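Side-chain contacts in hypoxanthine-guanine phosphoribosyltransferase (Leishmania tarentolae, PDB 1PZM), which probably converts guanine to GMP and hypoxanthine to IMP in purine salvage, taking the phosphoribosyl group from 5-phosphoribosyl diphosphate with magnesium as cofactor: residues Glu31-Ala36 / Ile180-Asp185; Leu61-Lys66 / Ile70-Leu75; Ile127-Ile132 / Ile174-Val179; Lys42-Asp47 / Val167-Ile172. All blocks are in the same frame, centred on the assembly; numbering follows the deposited sequence. Where two conformers were deposited one is given.

Contact 1: residues Glu31-Ala36 / Ile180-Asp185. Unlike the reference sequence in segment 180-185: Gly183 (reference Val), Met184 (reference Trp), Asp185 (reference Thr). With 5GP (guanosine-5'-monophosphate), chain C.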
# COMPACT_ATOMS: atom_id res chain seq x y z
N GLU A 31 -4.53 9.23 14.30
CA GLU A 31 -4.56 10.70 14.21
C GLU A 31 -3.15 11.28 14.44
O GLU A 31 -2.73 12.24 13.76
CB GLU A 31 -5.53 11.26 15.30
CG GLU A 31 -7.00 10.92 14.94
CD GLU A 31 -7.33 9.39 14.79
OE1 GLU A 31 -6.89 8.59 15.65
OE2 GLU A 31 -8.10 9.04 13.83
N GLN A 32 -2.45 10.76 15.45
CA GLN A 32 -1.12 11.27 15.80
C GLN A 32 -0.12 10.92 14.66
O GLN A 32 0.81 11.70 14.37
CB GLN A 32 -0.65 10.68 17.17
CG GLN A 32 -1.40 11.24 18.40
CD GLN A 32 -1.35 10.29 19.61
OE1 GLN A 32 -0.77 9.19 19.51
NE2 GLN A 32 -1.93 10.70 20.74
N VAL A 33 -0.28 9.74 14.07
CA VAL A 33 0.61 9.32 12.94
C VAL A 33 0.35 10.28 11.77
O VAL A 33 1.28 10.85 11.15
CB VAL A 33 0.29 7.87 12.47
CG1 VAL A 33 1.01 7.53 11.15
CG2 VAL A 33 0.66 6.80 13.55
N TRP A 34 -0.93 10.53 11.49
CA TRP A 34 -1.24 11.47 10.46
C TRP A 34 -0.75 12.91 10.68
O TRP A 34 -0.19 13.49 9.75
CB TRP A 34 -2.74 11.51 10.22
CG TRP A 34 -3.27 10.24 9.54
CD1 TRP A 34 -2.57 9.27 8.79
CD2 TRP A 34 -4.65 9.89 9.45
NE1 TRP A 34 -3.46 8.31 8.29
CE2 TRP A 34 -4.75 8.68 8.68
CE3 TRP A 34 -5.84 10.44 9.98
CZ2 TRP A 34 -5.99 8.05 8.42
CZ3 TRP A 34 -7.09 9.80 9.72
CH2 TRP A 34 -7.12 8.60 8.97
N ALA A 35 -0.94 13.45 11.88
CA ALA A 35 -0.39 14.76 12.18
C ALA A 35 1.16 14.83 12.03
O ALA A 35 1.65 15.80 11.45
CB ALA A 35 -0.82 15.26 13.60
N ALA A 36 1.90 13.81 12.49
CA ALA A 36 3.38 13.86 12.37
C ALA A 36 3.79 13.69 10.86
O ALA A 36 4.75 14.31 10.37
CB ALA A 36 4.06 12.72 13.25
N ILE A 180 3.06 -3.45 16.46
CA ILE A 180 2.19 -4.02 15.43
C ILE A 180 1.23 -2.89 15.02
O ILE A 180 1.16 -1.85 15.70
CB ILE A 180 1.39 -5.24 16.00
CG1 ILE A 180 0.49 -4.74 17.17
CG2 ILE A 180 2.37 -6.40 16.46
CD1 ILE A 180 -0.57 -5.70 17.65
N GLY A 181 0.50 -3.09 13.91
CA GLY A 181 -0.50 -2.12 13.47
C GLY A 181 0.01 -1.19 12.39
O GLY A 181 1.19 -1.12 12.20
N TYR A 182 -0.88 -0.51 11.65
CA TYR A 182 -0.40 0.49 10.66
C TYR A 182 0.64 -0.12 9.65
O TYR A 182 1.68 0.50 9.26
CB TYR A 182 0.06 1.77 11.38
CG TYR A 182 0.07 2.99 10.47
CD1 TYR A 182 -1.12 3.69 10.21
CD2 TYR A 182 1.25 3.39 9.84
CE1 TYR A 182 -1.13 4.74 9.32
CE2 TYR A 182 1.26 4.46 8.96
CZ TYR A 182 0.06 5.14 8.72
OH TYR A 182 0.04 6.24 7.86
N GLY A 183 0.30 -1.34 9.19
CA GLY A 183 1.15 -2.07 8.24
C GLY A 183 2.12 -3.02 8.88
O GLY A 183 2.66 -3.87 8.17
N MET A 184 2.36 -2.95 10.20
CA MET A 184 3.43 -3.80 10.80
C MET A 184 2.78 -5.00 11.46
O MET A 184 1.69 -4.87 12.06
CB MET A 184 4.20 -2.99 11.88
CG MET A 184 5.01 -1.84 11.19
SD MET A 184 5.61 -0.46 12.22
CE MET A 184 3.99 0.49 12.29
N ASP A 185 3.42 -6.15 11.40
CA ASP A 185 2.73 -7.40 11.71
C ASP A 185 3.32 -8.10 12.93
O ASP A 185 4.45 -7.77 13.37
CB ASP A 185 2.86 -8.37 10.56
CG ASP A 185 4.29 -8.92 10.42
OD1 ASP A 185 5.24 -8.13 10.39
OD2 ASP A 185 4.52 -10.14 10.34
P 5GP C . 16.39 -4.08 11.24
O1P 5GP C . 16.43 -2.60 11.37
O2P 5GP C . 17.05 -4.77 12.38
O3P 5GP C . 17.19 -4.39 10.03
O5' 5GP C . 14.87 -4.55 11.07
C5' 5GP C . 14.50 -5.91 10.78
C4' 5GP C . 13.03 -6.04 10.28
O4' 5GP C . 12.06 -6.06 11.33
C3' 5GP C . 12.57 -4.94 9.33
O3' 5GP C . 11.75 -5.46 8.28
C2' 5GP C . 11.76 -4.05 10.25
O2' 5GP C . 10.87 -3.26 9.51
C1' 5GP C . 11.09 -5.03 11.23
N9 5GP C . 10.89 -4.45 12.60
C8 5GP C . 11.84 -4.06 13.57
N7 5GP C . 11.16 -3.69 14.74
C5 5GP C . 9.87 -4.11 14.54
C6 5GP C . 8.72 -4.00 15.34
O6 5GP C . 8.77 -3.42 16.47
N1 5GP C . 7.51 -4.52 14.88
C2 5GP C . 7.46 -5.16 13.63
N2 5GP C . 6.33 -5.69 13.17
N3 5GP C . 8.57 -5.24 12.85
C4 5GP C . 9.77 -4.72 13.31
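Val33 CG1 (chi1 169°) and Tyr182 CG (chi1 -159°) both lie anti to the backbone N of their own residue, and this brings the valine methyl over one face of the tyrosine ring. The methyl is not centred. Val33 CG1 is offset toward the hydroxyl-bearing rim, 3.5 Å from Tyr182 CZ, and its line to the ring centroid is 26° off the normal, which still makes a CH-pi contact over the face. The two side chains are skewed to each other, and CG1 alone of the valine branches makes the touch.

Trp34, one residue further along the helix, approaches the same phenol from the edge. Its NE1 and Tyr182 OH stand 4.1 Å apart and do not bond to each other; both are instead hydrogen-bonded to Asp74 OD2 on helix 69-81. One carboxylate oxygen thus receives both polar ends and fixes their direction, and it also pairs with Arg77 of the second subunit, a residue that packs on Trp34 and Tyr182 as well. Ile196 and Leu154 form apolar surroundings for Val33 and Tyr182.

The tyrosine is presented by a tight turn whose two ends are tied by Met184 N to Gly181 O, 3.0 Å, and Gly181 N to Met184 O. Beyond it, Asp185 O lies 2.8 Å from N2 of the bound GMP. The arrangement is a type I' beta turn, packed against helix 30-48 and leading directly into the purine end of the nucleotide pocket.

Contact 2: residues Leu61-Lys66 / Ile70-Leu75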
# COMPACT_ATOMS: atom_id res chain seq x y z
N LEU A 61 8.99 7.52 -4.49
CA LEU A 61 8.87 6.87 -3.17
C LEU A 61 9.11 5.38 -3.41
O LEU A 61 8.38 4.76 -4.23
CB LEU A 61 7.48 7.11 -2.57
CG LEU A 61 7.09 8.58 -2.24
CD1 LEU A 61 5.65 8.67 -1.78
CD2 LEU A 61 8.02 9.18 -1.21
N LEU A 62 10.12 4.83 -2.75
CA LEU A 62 10.47 3.41 -2.82
C LEU A 62 9.92 2.68 -1.59
O LEU A 62 10.53 2.72 -0.47
CB LEU A 62 12.02 3.22 -2.98
CG LEU A 62 12.49 3.34 -4.47
CD1 LEU A 62 11.91 4.53 -5.34
CD2 LEU A 62 14.01 3.39 -4.53
N CYS A 63 8.75 2.05 -1.79
CA CYS A 63 8.04 1.42 -0.68
C CYS A 63 8.64 0.04 -0.30
O CYS A 63 8.68 -0.87 -1.13
CB CYS A 63 6.55 1.31 -0.99
SG CYS A 63 5.63 0.23 0.11
N VAL A 64 9.14 -0.09 0.93
CA VAL A 64 9.75 -1.35 1.33
C VAL A 64 8.64 -2.29 1.83
O VAL A 64 8.14 -2.14 2.93
CB VAL A 64 10.84 -1.18 2.40
CG1 VAL A 64 11.53 -2.56 2.70
CG2 VAL A 64 11.91 -0.18 1.93
N LEU A 65 8.23 -3.23 0.99
CA LEU A 65 7.25 -4.23 1.35
C LEU A 65 7.73 -5.24 2.42
O LEU A 65 8.91 -5.58 2.46
CB LEU A 65 6.92 -5.02 0.07
CG LEU A 65 6.14 -4.10 -0.89
CD1 LEU A 65 5.84 -4.85 -2.15
CD2 LEU A 65 4.83 -3.59 -0.29
N LYS A 66 6.83 -5.75 3.27
CA LYS A 66 5.36 -5.53 3.23
C LYS A 66 4.97 -4.35 4.04
O LYS A 66 4.03 -3.65 3.72
CB LYS A 66 4.67 -6.75 3.86
CG LYS A 66 4.72 -8.10 3.02
CD LYS A 66 3.74 -9.14 3.63
CE LYS A 66 3.69 -10.47 2.88
NZ LYS A 66 2.60 -11.28 3.50
N ILE A 70 1.12 0.74 4.18
CA ILE A 70 0.16 1.75 4.66
C ILE A 70 0.74 3.16 4.80
O ILE A 70 0.15 4.14 4.33
CB ILE A 70 -0.58 1.27 5.91
CG1 ILE A 70 -1.50 0.09 5.46
CG2 ILE A 70 -1.43 2.46 6.56
CD1 ILE A 70 -2.15 -0.74 6.53
N PHE A 71 1.94 3.24 5.38
CA PHE A 71 2.66 4.50 5.55
C PHE A 71 2.89 5.14 4.19
O PHE A 71 2.71 6.34 4.05
CB PHE A 71 3.99 4.23 6.29
CG PHE A 71 4.82 5.48 6.53
CD1 PHE A 71 4.24 6.64 7.04
CD2 PHE A 71 6.20 5.44 6.29
CE1 PHE A 71 5.01 7.78 7.24
CE2 PHE A 71 7.00 6.59 6.55
CZ PHE A 71 6.40 7.75 7.01
N THR A 72 3.29 4.33 3.20
CA THR A 72 3.50 4.83 1.85
C THR A 72 2.17 5.44 1.26
O THR A 72 2.17 6.52 0.65
CB THR A 72 4.01 3.69 0.90
OG1 THR A 72 5.30 3.18 1.34
CG2 THR A 72 4.31 4.29 -0.43
N ALA A 73 1.06 4.71 1.38
CA ALA A 73 -0.23 5.18 0.86
C ALA A 73 -0.59 6.52 1.46
O ALA A 73 -1.13 7.38 0.76
CB ALA A 73 -1.31 4.19 1.19
N ASP A 74 -0.35 6.66 2.77
CA ASP A 74 -0.77 7.89 3.47
C ASP A 74 0.26 9.03 3.22
O ASP A 74 -0.09 10.15 2.92
CB ASP A 74 -0.85 7.59 4.98
CG ASP A 74 -2.08 6.74 5.36
OD1 ASP A 74 -2.87 6.32 4.43
OD2 ASP A 74 -2.31 6.44 6.57
N LEU A 75 1.56 8.72 3.31
CA LEU A 75 2.59 9.73 3.03
C LEU A 75 2.45 10.25 1.61
O LEU A 75 2.60 11.45 1.40
CB LEU A 75 4.00 9.16 3.22
CG LEU A 75 5.20 10.02 2.79
CD1 LEU A 75 5.41 11.37 3.62
CD2 LEU A 75 6.53 9.13 2.80
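Cys63 and Thr72 meet most closely between these two segments, one on strand 59-64 and the other on the helix that follows it. Cys63 SG lies 3.2 Å from Thr72 OG1, and Cys63 CB is equally near that oxygen, so the hydroxyl rests against the CB-SG bond of the cysteine, while Thr72 CG2 reaches Cys63 CB at 3.8 Å. The threonine torsion (chi1 -62°) places OG1 beside its own backbone N and turns CG2 anti to that N, which presents oxygen and methyl together to the strand.

The hydroxyl has its polar partner just ahead of the helix: Thr72 OG1 is hydrogen-bonded to Ser68 O, four residues back. That bond holds the rotation of the threonine and so maintains the close contact of oxygen and sulfur. Two residues earlier on the strand and three later on the helix, the methyls Leu61 CD2 and Leu75 CD2 come together at 4.3 Å, a lighter apolar touch that extends the contact along the helix.

Further out, Val124 packs on Thr72, Val152 on Leu75 and Phe90 on Cys63. At the level of Cys63 and Thr72 the two backbones approach to 6.2 Å between CA atoms. Strand 59-64 pairs in parallel with strands 86-91 and 120-125, and helix 69-81 lies over it as the connection of a beta-alpha-beta unit to strand 86-91, with Ala73 meeting Ala73 of the second subunit on another side of the helix.

Contact 3: residues Ile127-Ile132 / Ile174-Val179; sequences IVDSAI and IPRAFV. Unlike the reference sequence in segment 174-179: Arg176 (reference His). With 5GP (guanosine-5'-monophosphate), chain C.
The GMP pocket of this phosphoribosyltransferase is built here from two segments, mostly loop, one for the phosphate and one for the purine, joined beside the base by a salt bridge. Asp129 and Arg176 form it: Arg176 NH2 donates to the syn lone pair of Asp129 OD2 at 2.7 Å, from a direction tilted out of the guanidinium plane, and NE makes a weaker bond to OD1. The pairing is not flat, for carboxylate and guanidinium planes are 34° apart. A bend at chi3 (89°) turns the arginine head toward the aspartate, and a water lies near both groups.

In the apolar part of the contact, Ile127 CD1 meets Val179 CG2 at 3.8 Å and Ile174 CD1 less closely. Ile127 also brings CG2 to within 3.4 Å of the base atom N9, so the isoleucine borders the purine while it packs on Val179 and Ile174. Phe178 presents one ring face to the base, with GMP N1 3.5 Å above the plane and over its centre.

Backbone groups do much of the remaining recognition, with Lys157 NZ and Thr133 OG1 also bonded to GMP. Val179 N donates to O6 at 2.8 Å, and Val179 O accepts from N1 at 2.6 Å. The phosphate is received by Asp129 N, Ser130 N and Ala131 N. Separately, Ser130 OG accepts from Ile132 N, an ST turn at the start of helix 132-142.

The amide N-H groups and the helix start are suited to receiving the negative phosphate. A 6-oxopurine carries both the acceptor O6 and the donor N1 that Val179 matches, consistent with use of guanine and hypoxanthine.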
# COMPACT_ATOMS: atom_id res chain seq x y z
N ILE A 127 9.64 0.82 10.03
CA ILE A 127 10.35 0.81 11.30
C ILE A 127 11.78 0.37 11.07
O ILE A 127 12.04 -0.55 10.29
CB ILE A 127 9.57 -0.03 12.40
CG1 ILE A 127 10.27 0.09 13.76
CG2 ILE A 127 9.36 -1.51 11.99
CD1 ILE A 127 9.28 -0.06 14.93
N VAL A 128 12.70 1.06 11.72
CA VAL A 128 14.12 0.71 11.65
C VAL A 128 14.64 0.40 13.04
O VAL A 128 14.52 1.22 13.96
CB VAL A 128 14.96 1.80 10.96
CG1 VAL A 128 16.44 1.41 10.93
CG2 VAL A 128 14.48 2.02 9.50
N ASP A 129 15.26 -0.77 13.19
CA ASP A 129 15.72 -1.19 14.48
C ASP A 129 17.26 -1.30 14.45
O ASP A 129 17.95 -0.30 14.75
CB ASP A 129 14.95 -2.48 14.85
CG ASP A 129 15.32 -3.03 16.21
OD1 ASP A 129 15.85 -2.28 17.07
OD2 ASP A 129 15.08 -4.22 16.52
N SER A 130 17.85 -2.43 14.01
CA SER A 130 19.32 -2.50 13.94
C SER A 130 19.84 -1.67 12.77
O SER A 130 21.01 -1.32 12.75
CB SER A 130 19.79 -3.96 13.74
OG SER A 130 19.36 -4.41 12.43
N ALA A 131 18.97 -1.43 11.79
CA ALA A 131 19.34 -0.75 10.54
C ALA A 131 20.16 -1.63 9.55
O ALA A 131 20.58 -1.14 8.49
CB ALA A 131 20.11 0.61 10.84
N ILE A 132 20.36 -2.91 9.85
CA ILE A 132 21.06 -3.74 8.89
C ILE A 132 20.28 -3.79 7.57
O ILE A 132 20.85 -3.63 6.49
CB ILE A 132 21.35 -5.14 9.52
CG1 ILE A 132 22.40 -4.95 10.64
CG2 ILE A 132 21.85 -6.22 8.47
CD1 ILE A 132 22.53 -6.09 11.56
N ILE A 174 11.14 6.18 18.98
CA ILE A 174 10.50 5.45 20.09
C ILE A 174 11.49 4.53 20.73
O ILE A 174 12.50 4.18 20.11
CB ILE A 174 9.32 4.56 19.62
CG1 ILE A 174 9.85 3.47 18.66
CG2 ILE A 174 8.19 5.38 19.00
CD1 ILE A 174 8.80 2.41 18.19
N PRO A 175 11.22 4.10 21.95
CA PRO A 175 12.14 3.16 22.60
C PRO A 175 11.98 1.76 22.02
O PRO A 175 11.15 1.51 21.12
CB PRO A 175 11.80 3.26 24.10
CG PRO A 175 10.43 3.85 24.17
CD PRO A 175 10.06 4.46 22.80
N ARG A 176 12.86 0.86 22.43
CA ARG A 176 12.75 -0.50 21.95
C ARG A 176 11.43 -1.11 22.43
O ARG A 176 10.98 -0.91 23.58
CB ARG A 176 13.98 -1.29 22.29
CG ARG A 176 15.08 -1.00 21.26
CD ARG A 176 16.09 -2.10 21.07
NE ARG A 176 15.67 -3.05 20.03
CZ ARG A 176 16.08 -4.32 19.99
NH1 ARG A 176 16.91 -4.78 20.91
NH2 ARG A 176 15.67 -5.14 19.02
N ALA A 177 10.76 -1.74 21.51
CA ALA A 177 9.56 -2.42 21.87
C ALA A 177 9.07 -3.07 20.58
O ALA A 177 9.33 -2.58 19.48
CB ALA A 177 8.53 -1.43 22.40
N PHE A 178 8.37 -4.17 20.69
CA PHE A 178 7.91 -4.73 19.43
C PHE A 178 6.54 -4.14 19.09
O PHE A 178 5.60 -4.28 19.85
CB PHE A 178 7.90 -6.23 19.50
CG PHE A 178 7.63 -6.86 18.17
CD1 PHE A 178 6.32 -7.04 17.72
CD2 PHE A 178 8.67 -7.25 17.36
CE1 PHE A 178 6.07 -7.65 16.50
CE2 PHE A 178 8.43 -7.85 16.15
CZ PHE A 178 7.12 -8.04 15.71
N VAL A 179 6.42 -3.44 17.96
CA VAL A 179 5.13 -2.89 17.63
C VAL A 179 4.40 -3.62 16.49
O VAL A 179 5.07 -4.29 15.68
CB VAL A 179 5.17 -1.40 17.37
CG1 VAL A 179 5.92 -0.61 18.58
CG2 VAL A 179 5.73 -1.10 15.99
P 5GP C . 16.39 -4.08 11.24
O1P 5GP C . 16.43 -2.60 11.37
O2P 5GP C . 17.05 -4.77 12.38
O3P 5GP C . 17.19 -4.39 10.03
O5' 5GP C . 14.87 -4.55 11.07
C5' 5GP C . 14.50 -5.91 10.78
C4' 5GP C . 13.03 -6.04 10.28
O4' 5GP C . 12.06 -6.06 11.33
C3' 5GP C . 12.57 -4.94 9.33
O3' 5GP C . 11.75 -5.46 8.28
C2' 5GP C . 11.76 -4.05 10.25
O2' 5GP C . 10.87 -3.26 9.51
C1' 5GP C . 11.09 -5.03 11.23
N9 5GP C . 10.89 -4.45 12.60
C8 5GP C . 11.84 -4.06 13.57
N7 5GP C . 11.16 -3.69 14.74
C5 5GP C . 9.87 -4.11 14.54
C6 5GP C . 8.72 -4.00 15.34
O6 5GP C . 8.77 -3.42 16.47
N1 5GP C . 7.51 -4.52 14.88
C2 5GP C . 7.46 -5.16 13.63
N2 5GP C . 6.33 -5.69 13.17
N3 5GP C . 8.57 -5.24 12.85
C4 5GP C . 9.77 -4.72 13.31
O HOH W 1 13.20 -3.62 18.61

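Contact 4: residues Lys42-Asp47 / Val167-Ile172; sequences KKIAAD and VDYPVI
One face of the Tyr169 ring is covered by Ile44, and its hydroxyl edge is met by Asp47. Ile44 CG1 stands 3.8 Å above the ring plane, over its centre and only 9° off the normal, in a well-centred CH-pi contact. At the edge, Asp47 OD2 lies in the plane of the ring and accepts from Tyr169 OH at 2.8 Å, through its anti lone pair. The carboxylate plane is turned 34° from the ring, and the same oxygen passes 3.3 Å from Tyr169 CE1.

Ile44 CG1 and Asp47 CG both lie beside the backbone N of their residue (chi1 near -70°), and their spacing of three residues sets them on one side of helix 30-48, where they can share a single ring. That helix here flanks strand 169-173, which runs parallel to strand 148-156 in the central sheet of the phosphoribosyltransferase fold. The tyrosine reaches from the strand to the helix, and the carboxylate comes to it from the opposite direction.

Met122 of strand 120-125 touches both Ile44 and Tyr169, so the sheet backs the apolar part of the contact. Cys40 and Tyr48 of the same helix pack on Tyr169, while Asp47 takes the polar end at the more exposed margin.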
# COMPACT_ATOMS: atom_id res chain seq x y z
N LYS A 42 5.52 18.47 4.89
CA LYS A 42 5.84 19.87 4.65
C LYS A 42 7.36 20.12 4.67
O LYS A 42 7.88 20.97 3.92
CB LYS A 42 5.15 20.81 5.68
CG LYS A 42 3.63 20.75 5.69
CD LYS A 42 3.02 21.70 6.78
CE LYS A 42 1.50 21.45 6.80
NZ LYS A 42 0.78 21.98 5.58
N LYS A 43 8.06 19.41 5.55
CA LYS A 43 9.52 19.49 5.59
C LYS A 43 10.14 19.00 4.24
O LYS A 43 10.93 19.71 3.62
CB LYS A 43 10.08 18.63 6.72
CG LYS A 43 10.17 19.21 8.09
CD LYS A 43 10.94 18.22 9.01
CE LYS A 43 10.81 18.57 10.54
NZ LYS A 43 10.74 17.36 11.47
N ILE A 44 9.75 17.81 3.79
CA ILE A 44 10.21 17.23 2.51
C ILE A 44 10.06 18.22 1.35
O ILE A 44 10.99 18.45 0.58
CB ILE A 44 9.51 15.85 2.21
CG1 ILE A 44 10.01 14.77 3.21
CG2 ILE A 44 9.74 15.39 0.75
CD1 ILE A 44 9.33 13.31 3.04
N ALA A 45 8.88 18.82 1.27
CA ALA A 45 8.55 19.76 0.23
C ALA A 45 9.53 20.92 0.29
O ALA A 45 10.02 21.38 -0.73
CB ALA A 45 7.13 20.28 0.39
N ALA A 46 9.85 21.35 1.51
CA ALA A 46 10.66 22.56 1.65
C ALA A 46 12.08 22.17 1.27
O ALA A 46 12.77 22.94 0.59
CB ALA A 46 10.63 23.12 3.12
N ASP A 47 12.49 20.97 1.67
CA ASP A 47 13.83 20.50 1.41
C ASP A 47 14.01 20.23 -0.08
O ASP A 47 15.13 20.26 -0.58
CB ASP A 47 14.14 19.25 2.22
CG ASP A 47 14.30 19.51 3.70
OD1 ASP A 47 14.56 20.68 4.12
OD2 ASP A 47 14.23 18.56 4.51
N VAL A 167 19.39 8.32 8.64
CA VAL A 167 17.89 8.44 8.47
C VAL A 167 17.49 9.90 8.34
O VAL A 167 17.55 10.67 9.31
CB VAL A 167 17.02 7.82 9.59
CG1 VAL A 167 15.54 8.16 9.41
CG2 VAL A 167 17.12 6.30 9.59
N ASP A 168 17.20 10.32 7.12
CA ASP A 168 16.99 11.76 6.89
C ASP A 168 15.69 12.22 7.54
O ASP A 168 15.65 13.32 8.10
CB ASP A 168 16.94 12.07 5.41
CG ASP A 168 18.12 11.50 4.68
OD1 ASP A 168 19.19 12.11 4.78
OD2 ASP A 168 18.08 10.42 4.07
N TYR A 169 14.64 11.38 7.45
CA TYR A 169 13.33 11.80 8.02
C TYR A 169 12.74 10.76 8.98
O TYR A 169 11.84 10.01 8.62
CB TYR A 169 12.35 12.16 6.90
CG TYR A 169 12.85 13.23 5.95
CD1 TYR A 169 12.65 14.61 6.22
CD2 TYR A 169 13.46 12.88 4.74
CE1 TYR A 169 13.13 15.57 5.36
CE2 TYR A 169 13.92 13.83 3.86
CZ TYR A 169 13.75 15.16 4.16
OH TYR A 169 14.18 16.10 3.26
N PRO A 170 13.18 10.74 10.23
CA PRO A 170 12.62 9.79 11.18
C PRO A 170 11.41 10.50 11.79
O PRO A 170 11.57 11.45 12.59
CB PRO A 170 13.72 9.65 12.21
CG PRO A 170 14.52 10.98 12.18
CD PRO A 170 14.14 11.66 10.87
N VAL A 171 10.21 10.03 11.46
CA VAL A 171 9.01 10.79 11.82
C VAL A 171 8.77 10.73 13.31
O VAL A 171 8.55 11.74 13.97
CB VAL A 171 7.78 10.24 11.06
CG1 VAL A 171 6.57 11.07 11.40
CG2 VAL A 171 8.03 10.32 9.56
N ILE A 172 8.83 9.52 13.86
CA ILE A 172 8.65 9.36 15.30
C ILE A 172 9.77 8.51 15.86
O ILE A 172 10.07 7.47 15.27
CB ILE A 172 7.31 8.67 15.59
CG1 ILE A 172 6.18 9.37 14.82
CG2 ILE A 172 7.06 8.60 17.11
CD1 ILE A 172 4.81 8.66 14.99

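Contacts 1 and 4 use successive parts of helix 30-48 and meet where Ala36 CB touches Val171 CG1 at 3.5 Å. Contact 2 joins contact 1 through the shared Asp74, and both border the second subunit; it joins contact 4 where Phe71 CZ lies 4.0 Å from Val171 CG2. Contacts 1 and 3 both touch the bound GMP and meet each other through Met184, with SD 3.8 Å from Val179 CG2. Contact 2 stands back from the nucleotide, the side chain of Cys63 being about 11 Å from the bound GMP, and contact 4 lies away from the known ligand sites. Segments 167-172 and 174-179 nearly adjoin in sequence, leading from the sheet edge to the purine loop.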